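Aspartate aminotransferase (Plasmodium falciparum, PDB 3K7Y) probably catalyses the reversible transfer of an amino group between L-aspartate and 2-oxoglutarate, yielding oxaloacetate and L-glutamate, with pyridoxal 5'-phosphate as cofactor. Local coordinates at residues C40-D45 with S318-N323; P67-N72 with H292-L297; E75-L80 with A258-I263; R325-N330 with N389-I394. All coordinates share one frame; numbering follows the deposited sequence.

Contact 1 of 4, residues C40-D45 with S318-N323; sequences CNDDGD and SQRITN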
# COMPACT_ATOMS: atom_id res chain seq x y z
N CYS A 40 -15.59 5.09 18.52
CA CYS A 40 -16.77 5.95 18.29
C CYS A 40 -16.82 7.21 19.16
O CYS A 40 -16.37 7.21 20.30
CB CYS A 40 -18.07 5.15 18.44
SG CYS A 40 -18.53 4.16 16.97
N ASN A 41 -17.39 8.27 18.59
CA ASN A 41 -17.58 9.55 19.27
C ASN A 41 -18.73 9.47 20.29
O ASN A 41 -19.26 8.39 20.56
CB ASN A 41 -17.86 10.63 18.21
CG ASN A 41 -17.38 12.02 18.62
OD1 ASN A 41 -17.44 12.95 17.83
ND2 ASN A 41 -16.91 12.16 19.86
N ASP A 42 -19.10 10.62 20.88
CA ASP A 42 -20.26 10.72 21.77
C ASP A 42 -21.55 10.39 21.02
O ASP A 42 -22.46 9.77 21.58
CB ASP A 42 -20.37 12.12 22.39
CG ASP A 42 -19.15 12.50 23.21
OD1 ASP A 42 -18.66 11.65 23.99
OD2 ASP A 42 -18.69 13.65 23.09
N ASP A 43 -21.60 10.80 19.75
CA ASP A 43 -22.75 10.59 18.87
C ASP A 43 -22.72 9.24 18.15
O ASP A 43 -23.45 9.03 17.18
CB ASP A 43 -22.86 11.72 17.81
CG ASP A 43 -22.88 13.11 18.42
OD1 ASP A 43 -23.29 13.26 19.60
OD2 ASP A 43 -22.50 14.05 17.71
N GLY A 44 -21.87 8.34 18.63
CA GLY A 44 -21.78 6.99 18.06
C GLY A 44 -21.33 6.93 16.61
O GLY A 44 -21.56 5.93 15.93
N ASP A 45 -20.70 8.01 16.13
CA ASP A 45 -20.11 8.04 14.79
C ASP A 45 -18.60 8.25 14.90
O ASP A 45 -18.11 8.74 15.93
CB ASP A 45 -20.75 9.14 13.94
CG ASP A 45 -20.86 10.47 14.68
OD1 ASP A 45 -21.29 11.45 14.04
OD2 ASP A 45 -20.51 10.53 15.88
N SER A 318 -8.23 8.16 26.38
CA SER A 318 -8.07 6.94 27.17
C SER A 318 -8.81 7.03 28.51
O SER A 318 -9.35 6.03 29.00
CB SER A 318 -6.59 6.63 27.41
OG SER A 318 -6.04 7.53 28.36
N GLN A 319 -8.82 8.22 29.11
CA GLN A 319 -9.61 8.43 30.33
C GLN A 319 -11.07 8.04 30.04
O GLN A 319 -11.57 7.07 30.61
CB GLN A 319 -9.50 9.88 30.86
CG GLN A 319 -10.68 10.81 30.46
CD GLN A 319 -10.67 12.20 31.12
OE1 GLN A 319 -9.70 12.61 31.76
NE2 GLN A 319 -11.77 12.94 30.96
N ARG A 320 -11.72 8.74 29.12
CA ARG A 320 -13.15 8.53 28.86
C ARG A 320 -13.45 7.06 28.62
O ARG A 320 -14.40 6.51 29.19
CB ARG A 320 -13.64 9.38 27.68
CG ARG A 320 -15.11 9.13 27.34
CD ARG A 320 -15.58 9.77 26.00
NE ARG A 320 -15.18 9.05 24.77
CZ ARG A 320 -15.63 7.85 24.36
NH1 ARG A 320 -16.51 7.15 25.07
NH2 ARG A 320 -15.17 7.35 23.22
N ILE A 321 -12.61 6.41 27.81
CA ILE A 321 -12.76 5.00 27.52
C ILE A 321 -12.69 4.17 28.80
O ILE A 321 -13.69 3.55 29.15
CB ILE A 321 -11.75 4.51 26.46
CG1 ILE A 321 -12.15 5.08 25.09
CG2 ILE A 321 -11.74 3.00 26.40
CD1 ILE A 321 -11.06 5.03 24.02
N THR A 322 -11.57 4.19 29.52
CA THR A 322 -11.48 3.32 30.69
C THR A 322 -12.61 3.63 31.67
O THR A 322 -13.05 2.75 32.40
CB THR A 322 -10.07 3.26 31.37
OG1 THR A 322 -9.95 4.31 32.31
CG2 THR A 322 -8.95 3.35 30.36
N ASN A 323 -13.11 4.87 31.65
CA ASN A 323 -14.28 5.29 32.44
C ASN A 323 -15.57 4.62 31.96
O ASN A 323 -16.28 3.97 32.73
CB ASN A 323 -14.46 6.83 32.46
CG ASN A 323 -13.35 7.56 33.23
OD1 ASN A 323 -12.43 6.93 33.78
ND2 ASN A 323 -13.43 8.89 33.26
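Arg-320 reaches from its helix to the loop 40-45 and brings its guanidinium against the backbone at Cys-40. The tighter side of the contact is here: NH2 of Arg-320 lies 3.2 Å from the carbonyl O of Cys-40, although the angle is too poor for a hydrogen bond, and any attraction is probably electrostatic, between the positive group and the carbonyl dipole. The side chain leaves the helix with CG anti to the backbone N (chi1 177°) and bends at chi3, which turns its end to the loop. Within the helix, CG1 of Ile-321 lies over one guanidinium face, toward the rim. An arginine suits this place because its long chain can bridge a loop and a helix whose backbones stay well apart.

The looser side belongs to exposed Asp-42. Its OD1 comes 4.1 Å from CD of Arg-320, and the carboxylate is turned 77° from the guanidinium plane; the opposite charges probably attract at this range, but no N-H is aimed at the oxygen. The loop forms a type I beta turn from Asn-41 to Gly-44; Gly-44 has a positive phi, which favours glycine. Asp-45 packs on Glu-65 of the second subunit.

Arg-320 also touches Ser-384. The loop 40-45 thus runs between strand 32-33 and helix 50-62, against the long helix 304-335.

Contact 2 of 4, residues P67-N72 with H292-L297; sequences PYLLGN and HTNRIL. With PLP (pyridoxal-5'-phosphate), chain B.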
# COMPACT_ATOMS: atom_id res chain seq x y z
N PRO A 67 6.03 14.24 -5.22
CA PRO A 67 7.06 13.27 -5.65
C PRO A 67 6.95 11.85 -5.06
O PRO A 67 6.41 11.66 -3.96
CB PRO A 67 8.36 13.91 -5.16
CG PRO A 67 8.00 15.27 -4.68
CD PRO A 67 6.60 15.21 -4.27
N TYR A 68 7.45 10.88 -5.82
CA TYR A 68 7.72 9.54 -5.33
C TYR A 68 8.66 9.60 -4.13
O TYR A 68 9.65 10.34 -4.16
CB TYR A 68 8.46 8.75 -6.40
CG TYR A 68 7.67 8.23 -7.57
CD1 TYR A 68 6.44 7.63 -7.39
CD2 TYR A 68 8.19 8.30 -8.86
CE1 TYR A 68 5.72 7.12 -8.48
CE2 TYR A 68 7.49 7.80 -9.96
CZ TYR A 68 6.25 7.21 -9.76
OH TYR A 68 5.54 6.69 -10.81
N LEU A 69 8.37 8.80 -3.09
CA LEU A 69 9.26 8.67 -1.92
C LEU A 69 10.40 7.62 -2.06
O LEU A 69 10.17 6.41 -2.03
CB LEU A 69 8.45 8.42 -0.65
CG LEU A 69 7.68 9.62 -0.10
CD1 LEU A 69 6.88 9.26 1.16
CD2 LEU A 69 8.62 10.80 0.17
N LEU A 70 11.63 8.14 -2.16
CA LEU A 70 12.82 7.42 -2.67
C LEU A 70 13.12 6.00 -2.16
O LEU A 70 13.28 5.11 -2.98
CB LEU A 70 14.11 8.29 -2.56
CG LEU A 70 14.16 9.82 -2.40
CD1 LEU A 70 15.59 10.29 -2.02
CD2 LEU A 70 13.64 10.58 -3.63
N GLY A 71 13.21 5.74 -0.85
CA GLY A 71 12.90 6.64 0.25
C GLY A 71 12.24 5.76 1.30
O GLY A 71 12.79 5.53 2.39
N ASN A 72 11.07 5.22 0.93
CA ASN A 72 10.25 4.42 1.82
C ASN A 72 9.99 5.14 3.13
O ASN A 72 9.86 4.51 4.20
CB ASN A 72 10.87 3.05 2.05
CG ASN A 72 10.66 2.13 0.87
OD1 ASN A 72 11.54 1.34 0.53
ND2 ASN A 72 9.49 2.21 0.25
N HIS A 292 1.18 11.93 0.85
CA HIS A 292 0.23 12.71 1.64
C HIS A 292 0.24 12.32 3.10
O HIS A 292 0.39 13.17 3.97
CB HIS A 292 -1.19 12.56 1.09
CG HIS A 292 -2.26 13.00 2.05
ND1 HIS A 292 -2.65 14.32 2.18
CD2 HIS A 292 -3.00 12.30 2.94
CE1 HIS A 292 -3.60 14.41 3.09
NE2 HIS A 292 -3.83 13.19 3.57
N THR A 293 0.07 11.03 3.36
CA THR A 293 -0.04 10.58 4.73
C THR A 293 1.31 10.75 5.42
O THR A 293 1.37 10.94 6.62
CB THR A 293 -0.68 9.17 4.87
OG1 THR A 293 0.20 8.17 4.34
CG2 THR A 293 -1.99 9.10 4.09
N ASN A 294 2.38 10.77 4.65
CA ASN A 294 3.68 11.10 5.21
C ASN A 294 3.71 12.53 5.70
O ASN A 294 4.06 12.78 6.85
CB ASN A 294 4.79 10.91 4.18
CG ASN A 294 6.15 11.33 4.72
OD1 ASN A 294 6.35 12.49 5.09
ND2 ASN A 294 7.09 10.39 4.75
N ARG A 295 3.34 13.45 4.82
CA ARG A 295 3.25 14.88 5.16
C ARG A 295 2.31 15.18 6.35
O ARG A 295 2.72 15.86 7.29
CB ARG A 295 2.87 15.70 3.92
CG ARG A 295 3.94 15.70 2.82
CD ARG A 295 3.42 16.26 1.49
NE ARG A 295 4.52 16.61 0.59
CZ ARG A 295 4.38 17.04 -0.67
NH1 ARG A 295 3.18 17.16 -1.21
NH2 ARG A 295 5.46 17.34 -1.39
N ILE A 296 1.07 14.68 6.34
CA ILE A 296 0.13 14.89 7.47
C ILE A 296 0.79 14.59 8.80
O ILE A 296 0.61 15.32 9.76
CB ILE A 296 -1.14 14.00 7.39
CG1 ILE A 296 -1.74 14.00 5.98
CG2 ILE A 296 -2.18 14.42 8.45
CD1 ILE A 296 -2.13 15.39 5.43
N LEU A 297 1.55 13.49 8.84
CA LEU A 297 2.19 13.03 10.07
C LEU A 297 3.32 13.92 10.56
O LEU A 297 3.33 14.35 11.72
CB LEU A 297 2.67 11.59 9.90
CG LEU A 297 2.32 10.77 11.13
CD1 LEU A 297 1.79 9.40 10.72
CD2 LEU A 297 3.47 10.69 12.14
N1 PLP B . 3.49 0.05 -15.72
C2 PLP B . 4.33 0.80 -16.50
C2A PLP B . 4.51 0.40 -17.91
C3 PLP B . 4.97 1.90 -15.96
O3 PLP B . 5.80 2.67 -16.74
C4 PLP B . 4.77 2.24 -14.62
C4A PLP B . 5.37 3.52 -14.13
O4A PLP B . 4.69 4.56 -14.16
C5 PLP B . 3.90 1.48 -13.81
C6 PLP B . 3.27 0.37 -14.38
C5A PLP B . 3.62 1.75 -12.33
O4P PLP B . 3.26 3.08 -11.98
P PLP B . 3.12 3.51 -10.42
O1P PLP B . 2.13 4.63 -10.26
O2P PLP B . 4.43 4.06 -9.94
O3P PLP B . 2.65 2.30 -9.65
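Pro-67 and Arg-295 meet at about a right angle, with CD of the proline ring 3.8 Å from NH2 of the arginine. Arg-295 stretches out straight along its chain as far as NE, and this form carries the guanidinium out to the proline, where NH2 also bonds to the carbonyl O of Glu-65. A rigid, apolar ring is a fitting neighbour for a guanidinium whose N-H is occupied by a backbone oxygen.

Leu-69 and Asn-294 meet at a slant. CD1 of Leu-69 comes 3.8 Å from ND2 of Asn-294 and 4.0 Å from its CB, so the methyl rests alongside the amide and its root. The first torsion of Asn-294, 177°, swings the amide away from its own backbone N and directs it to the loop, and ND2 donates to Thr-74 OG1 and Gln-102 OE1. These two bonds satisfy the buried amide nitrogen and hold it still beside the leucine.

Between Pro-67 and Leu-69 in the chain, Tyr-68 faces the other subunit. Its OH is 3.0 Å from phosphate oxygen O2P of the pyridoxal phosphate held there, and is hydrogen-bonded to Lys-249 NZ of that second subunit. A tyrosine completing the neighbour's cofactor site is characteristic of the dimeric aspartate aminotransferases of fold type I.

Contact 3 of 4, residues E75-L80 with A258-I263; sequences EDFSTL and AGALHI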
# COMPACT_ATOMS: atom_id res chain seq x y z
N GLU A 75 13.07 11.73 6.20
CA GLU A 75 14.05 11.84 7.26
C GLU A 75 13.39 12.33 8.56
O GLU A 75 13.74 11.86 9.65
CB GLU A 75 15.18 12.78 6.82
CG GLU A 75 14.72 14.00 5.97
CD GLU A 75 14.40 13.66 4.50
OE1 GLU A 75 13.57 14.39 3.90
OE2 GLU A 75 14.97 12.69 3.93
N ASP A 76 12.44 13.25 8.43
CA ASP A 76 11.61 13.72 9.56
C ASP A 76 10.68 12.62 10.05
O ASP A 76 10.54 12.42 11.26
CB ASP A 76 10.74 14.90 9.15
CG ASP A 76 11.55 16.07 8.64
OD1 ASP A 76 11.24 16.55 7.53
OD2 ASP A 76 12.49 16.49 9.35
N PHE A 77 10.04 11.93 9.11
CA PHE A 77 9.19 10.77 9.44
C PHE A 77 9.95 9.77 10.30
O PHE A 77 9.49 9.39 11.37
CB PHE A 77 8.69 10.08 8.17
CG PHE A 77 7.56 9.11 8.42
CD1 PHE A 77 6.24 9.50 8.20
CD2 PHE A 77 7.81 7.83 8.89
CE1 PHE A 77 5.19 8.62 8.45
CE2 PHE A 77 6.77 6.95 9.13
CZ PHE A 77 5.46 7.34 8.91
N SER A 78 11.13 9.37 9.84
CA SER A 78 11.86 8.34 10.55
C SER A 78 12.51 8.80 11.87
O SER A 78 12.96 7.95 12.63
CB SER A 78 12.85 7.61 9.63
OG SER A 78 14.09 8.28 9.55
N THR A 79 12.55 10.11 12.15
CA THR A 79 13.04 10.57 13.46
C THR A 79 11.90 10.98 14.36
O THR A 79 11.86 10.59 15.51
CB THR A 79 14.14 11.71 13.45
OG1 THR A 79 13.62 12.89 12.84
CG2 THR A 79 15.45 11.26 12.75
N LEU A 80 10.98 11.78 13.82
CA LEU A 80 9.79 12.21 14.56
C LEU A 80 9.03 11.01 15.12
O LEU A 80 8.68 10.97 16.29
CB LEU A 80 8.87 13.03 13.67
CG LEU A 80 9.23 14.49 13.51
CD1 LEU A 80 8.54 15.03 12.28
CD2 LEU A 80 8.84 15.30 14.74
N ALA A 258 -1.82 5.01 7.96
CA ALA A 258 -0.51 5.47 8.48
C ALA A 258 0.15 4.43 9.40
O ALA A 258 -0.43 4.03 10.43
CB ALA A 258 -0.64 6.82 9.18
N GLY A 259 1.35 3.97 9.02
CA GLY A 259 2.11 3.03 9.84
C GLY A 259 3.62 3.10 9.66
O GLY A 259 4.11 3.64 8.66
N ALA A 260 4.37 2.53 10.60
CA ALA A 260 5.82 2.49 10.50
C ALA A 260 6.39 1.13 10.92
O ALA A 260 5.72 0.36 11.59
CB ALA A 260 6.40 3.59 11.34
N LEU A 261 7.63 0.85 10.51
CA LEU A 261 8.36 -0.36 10.88
C LEU A 261 9.73 0.02 11.44
O LEU A 261 10.53 0.63 10.73
CB LEU A 261 8.59 -1.24 9.64
CG LEU A 261 8.66 -2.79 9.66
CD1 LEU A 261 9.57 -3.34 8.53
CD2 LEU A 261 9.08 -3.38 11.01
N HIS A 262 10.02 -0.34 12.69
CA HIS A 262 11.33 -0.06 13.27
C HIS A 262 12.13 -1.33 13.51
O HIS A 262 11.65 -2.26 14.16
CB HIS A 262 11.19 0.72 14.57
CG HIS A 262 10.33 1.93 14.44
ND1 HIS A 262 10.78 3.11 13.89
CD2 HIS A 262 9.03 2.14 14.77
CE1 HIS A 262 9.79 4.00 13.89
NE2 HIS A 262 8.72 3.43 14.42
N ILE A 263 13.35 -1.36 12.97
CA ILE A 263 14.27 -2.48 13.21
C ILE A 263 15.56 -1.96 13.83
O ILE A 263 16.19 -1.05 13.29
CB ILE A 263 14.58 -3.29 11.93
CG1 ILE A 263 13.31 -3.92 11.37
CG2 ILE A 263 15.63 -4.38 12.22
CD1 ILE A 263 13.47 -4.52 10.02
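Apolar contact joins Phe-77 of the helix to Ala-260 of the strand, CE2 of the ring lying 4.0 Å from the alanine CB. The methyl meets the ring at its edge, near the ring plane, and a residue as small as alanine lets the helix come close to the strand. A chi1 of -166° turns the ring of Phe-77 away from its own amide nitrogen, and its aromatic rim thereby reaches the strand although the side chain does not leave the helix pointing straight at it.

A second van der Waals approach runs beside this one: CZ of Phe-77 is 3.9 Å from the carbonyl O of Gly-259, again at the ring edge, where the ring hydrogens may add a slight favourable electrostatic term.

Backbone hydrogen bonds hold each partner in shape. In the helix, the O of Asp-76 accepts from Leu-80 N at 2.7 Å and from Thr-79 N; in the sheet, Gly-259 pairs with Cys-103 and Ala-260 with Gln-245.

Gly-259 lies close to a bound pyridoxal phosphate, where a small residue is consistent with limited room beside the pocket. With the strand's polar backbone engaged in the sheet, adhesion between these two segments rests mainly on buried van der Waals contact.

Contact 4 of 4, residues R325-N330 with N389-I394; sequences RILFFN and NNVDYI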
# COMPACT_ATOMS: atom_id res chain seq x y z
N ARG A 325 -15.81 1.89 30.35
CA ARG A 325 -15.69 0.48 30.74
C ARG A 325 -16.09 0.22 32.20
O ARG A 325 -16.81 -0.74 32.50
CB ARG A 325 -14.26 -0.02 30.51
CG ARG A 325 -14.02 -1.49 30.86
CD ARG A 325 -12.54 -1.82 30.93
NE ARG A 325 -11.92 -1.94 29.61
CZ ARG A 325 -11.36 -0.92 28.95
NH1 ARG A 325 -11.34 0.30 29.48
NH2 ARG A 325 -10.81 -1.13 27.76
N ILE A 326 -15.61 1.07 33.10
CA ILE A 326 -16.03 1.01 34.51
C ILE A 326 -17.56 1.11 34.61
O ILE A 326 -18.20 0.20 35.13
CB ILE A 326 -15.29 2.06 35.38
CG1 ILE A 326 -13.90 1.55 35.72
CG2 ILE A 326 -16.07 2.42 36.65
CD1 ILE A 326 -12.92 2.64 35.96
N LEU A 327 -18.13 2.19 34.08
CA LEU A 327 -19.58 2.39 34.06
C LEU A 327 -20.30 1.14 33.59
O LEU A 327 -21.24 0.66 34.23
CB LEU A 327 -19.96 3.54 33.13
CG LEU A 327 -21.39 4.11 33.13
CD1 LEU A 327 -21.63 4.87 31.84
CD2 LEU A 327 -22.47 3.07 33.25
N PHE A 328 -19.84 0.61 32.46
CA PHE A 328 -20.50 -0.49 31.79
C PHE A 328 -20.76 -1.71 32.69
O PHE A 328 -21.91 -2.15 32.81
CB PHE A 328 -19.73 -0.86 30.51
CG PHE A 328 -20.30 -2.04 29.78
CD1 PHE A 328 -21.58 -1.99 29.24
CD2 PHE A 328 -19.56 -3.21 29.64
CE1 PHE A 328 -22.11 -3.10 28.57
CE2 PHE A 328 -20.09 -4.31 28.97
CZ PHE A 328 -21.37 -4.26 28.44
N PHE A 329 -19.72 -2.25 33.32
CA PHE A 329 -19.87 -3.44 34.17
C PHE A 329 -20.67 -3.13 35.41
O PHE A 329 -21.25 -4.02 36.02
CB PHE A 329 -18.52 -4.05 34.53
CG PHE A 329 -17.75 -4.53 33.34
CD1 PHE A 329 -18.10 -5.72 32.70
CD2 PHE A 329 -16.71 -3.79 32.83
CE1 PHE A 329 -17.42 -6.16 31.59
CE2 PHE A 329 -16.01 -4.22 31.71
CZ PHE A 329 -16.38 -5.40 31.09
N ASN A 330 -20.72 -1.85 35.77
CA ASN A 330 -21.54 -1.44 36.90
C ASN A 330 -23.05 -1.50 36.58
O ASN A 330 -23.87 -1.73 37.48
CB ASN A 330 -21.12 -0.06 37.40
CG ASN A 330 -19.86 -0.11 38.24
OD1 ASN A 330 -19.13 0.87 38.33
ND2 ASN A 330 -19.59 -1.25 38.87
N ASN A 389 -26.91 6.78 26.72
CA ASN A 389 -28.22 6.30 26.31
C ASN A 389 -28.24 4.78 26.27
O ASN A 389 -29.22 4.14 26.66
CB ASN A 389 -28.58 6.84 24.92
CG ASN A 389 -28.43 8.35 24.83
OD1 ASN A 389 -27.47 8.93 25.36
ND2 ASN A 389 -29.37 9.00 24.14
N ASN A 390 -27.11 4.22 25.84
CA ASN A 390 -27.01 2.82 25.45
C ASN A 390 -26.96 1.81 26.59
O ASN A 390 -27.58 0.75 26.50
CB ASN A 390 -25.82 2.62 24.51
CG ASN A 390 -26.12 3.07 23.09
OD1 ASN A 390 -26.17 2.25 22.17
ND2 ASN A 390 -26.36 4.37 22.90
N VAL A 391 -26.22 2.15 27.64
CA VAL A 391 -25.99 1.23 28.76
C VAL A 391 -27.19 0.37 29.15
O VAL A 391 -27.09 -0.86 29.12
CB VAL A 391 -25.43 1.96 30.01
CG1 VAL A 391 -23.95 2.20 29.86
CG2 VAL A 391 -26.18 3.26 30.27
N ASP A 392 -28.32 0.99 29.49
CA ASP A 392 -29.50 0.24 29.90
C ASP A 392 -29.79 -0.85 28.89
O ASP A 392 -29.63 -2.03 29.19
CB ASP A 392 -30.73 1.15 30.10
CG ASP A 392 -32.08 0.36 30.14
OD1 ASP A 392 -33.14 0.99 29.91
OD2 ASP A 392 -32.08 -0.88 30.39
N TYR A 393 -30.19 -0.45 27.69
CA TYR A 393 -30.61 -1.42 26.70
C TYR A 393 -29.62 -2.58 26.60
O TYR A 393 -29.99 -3.75 26.76
CB TYR A 393 -30.83 -0.76 25.34
CG TYR A 393 -31.37 -1.72 24.32
CD1 TYR A 393 -32.69 -2.16 24.38
CD2 TYR A 393 -30.55 -2.21 23.29
CE1 TYR A 393 -33.20 -3.06 23.44
CE2 TYR A 393 -31.04 -3.11 22.35
CZ TYR A 393 -32.37 -3.53 22.42
OH TYR A 393 -32.86 -4.42 21.49
N ILE A 394 -28.35 -2.24 26.38
CA ILE A 394 -27.29 -3.23 26.23
C ILE A 394 -27.22 -4.18 27.43
O ILE A 394 -27.32 -5.40 27.28
CB ILE A 394 -25.92 -2.55 26.04
CG1 ILE A 394 -25.92 -1.68 24.79
CG2 ILE A 394 -24.82 -3.59 25.94
CD1 ILE A 394 -24.72 -0.80 24.66
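Helix-to-helix packing in the small domain of the aminotransferase fold makes this contact: the later part of the long helix 304-335 lies against the start of the C-terminal helix 390-403. The backbones come near one another, with the CA atoms of Phe-328 and Val-391 6.5 Å apart, and two pairs of apolar side chains meet between them.

The first pair is Leu-327 and Val-391, whose side chains cross at about a right angle. Both leucine methyls reach the same valine branch: CD2 is 3.8 Å from Val-391 CG1 and CD1 is 4.1 Å from it. Both tips of the fork thus face CG1. That branch stands anti to its own carbonyl carbon (chi1 -80°), and this rotation presents it to the neighbouring helix. Leucine suits the edge of the interface, being long enough to cross the gap, while the short, beta-branched valine fits the buried place where the helices are close. Val-391 also touches Ile-386.

About one turn further along helix 390-403, Ile-394 meets Phe-328, again with the side chains about perpendicular. Isoleucine offers a branch at its CB, and the flat phenylalanine offers its rim to that branch; within the same helix, CD2 of Phe-328 lies over the centre of the neighbouring Phe-329 ring. Ile-394 also packs on Ile-32 of strand 32-33, which brings the N-terminal part of the chain to the same core. At the meeting of the second pair, CG2 of Ile-394 approaches the edge of the Phe-328 ring, 3.8 Å from CE1.

How the contacts relate
From the N terminus, the chain first opens contact 1 at residues 40-45, then contact 2 at 67-72 and contact 3 at 75-80. They close in reverse order, at 258-263, 292-297 and 318-323, so contact 3 is nested within contact 2 and both within contact 1. Contact 4 follows in series, from 325-330 to 389-394, and shares helix 304-335 with contact 1. Contacts 2 and 3 touch, ND2 of Asn-294 lying 3.7 Å from Phe-77 CD1, and tie 67-72 and 75-80 to helix 291-302 and the central sheet. Contacts 1 and 4 join N- and C-terminal parts to the long helix; contact 4 lies across the chain's centre from contacts 2 and 3.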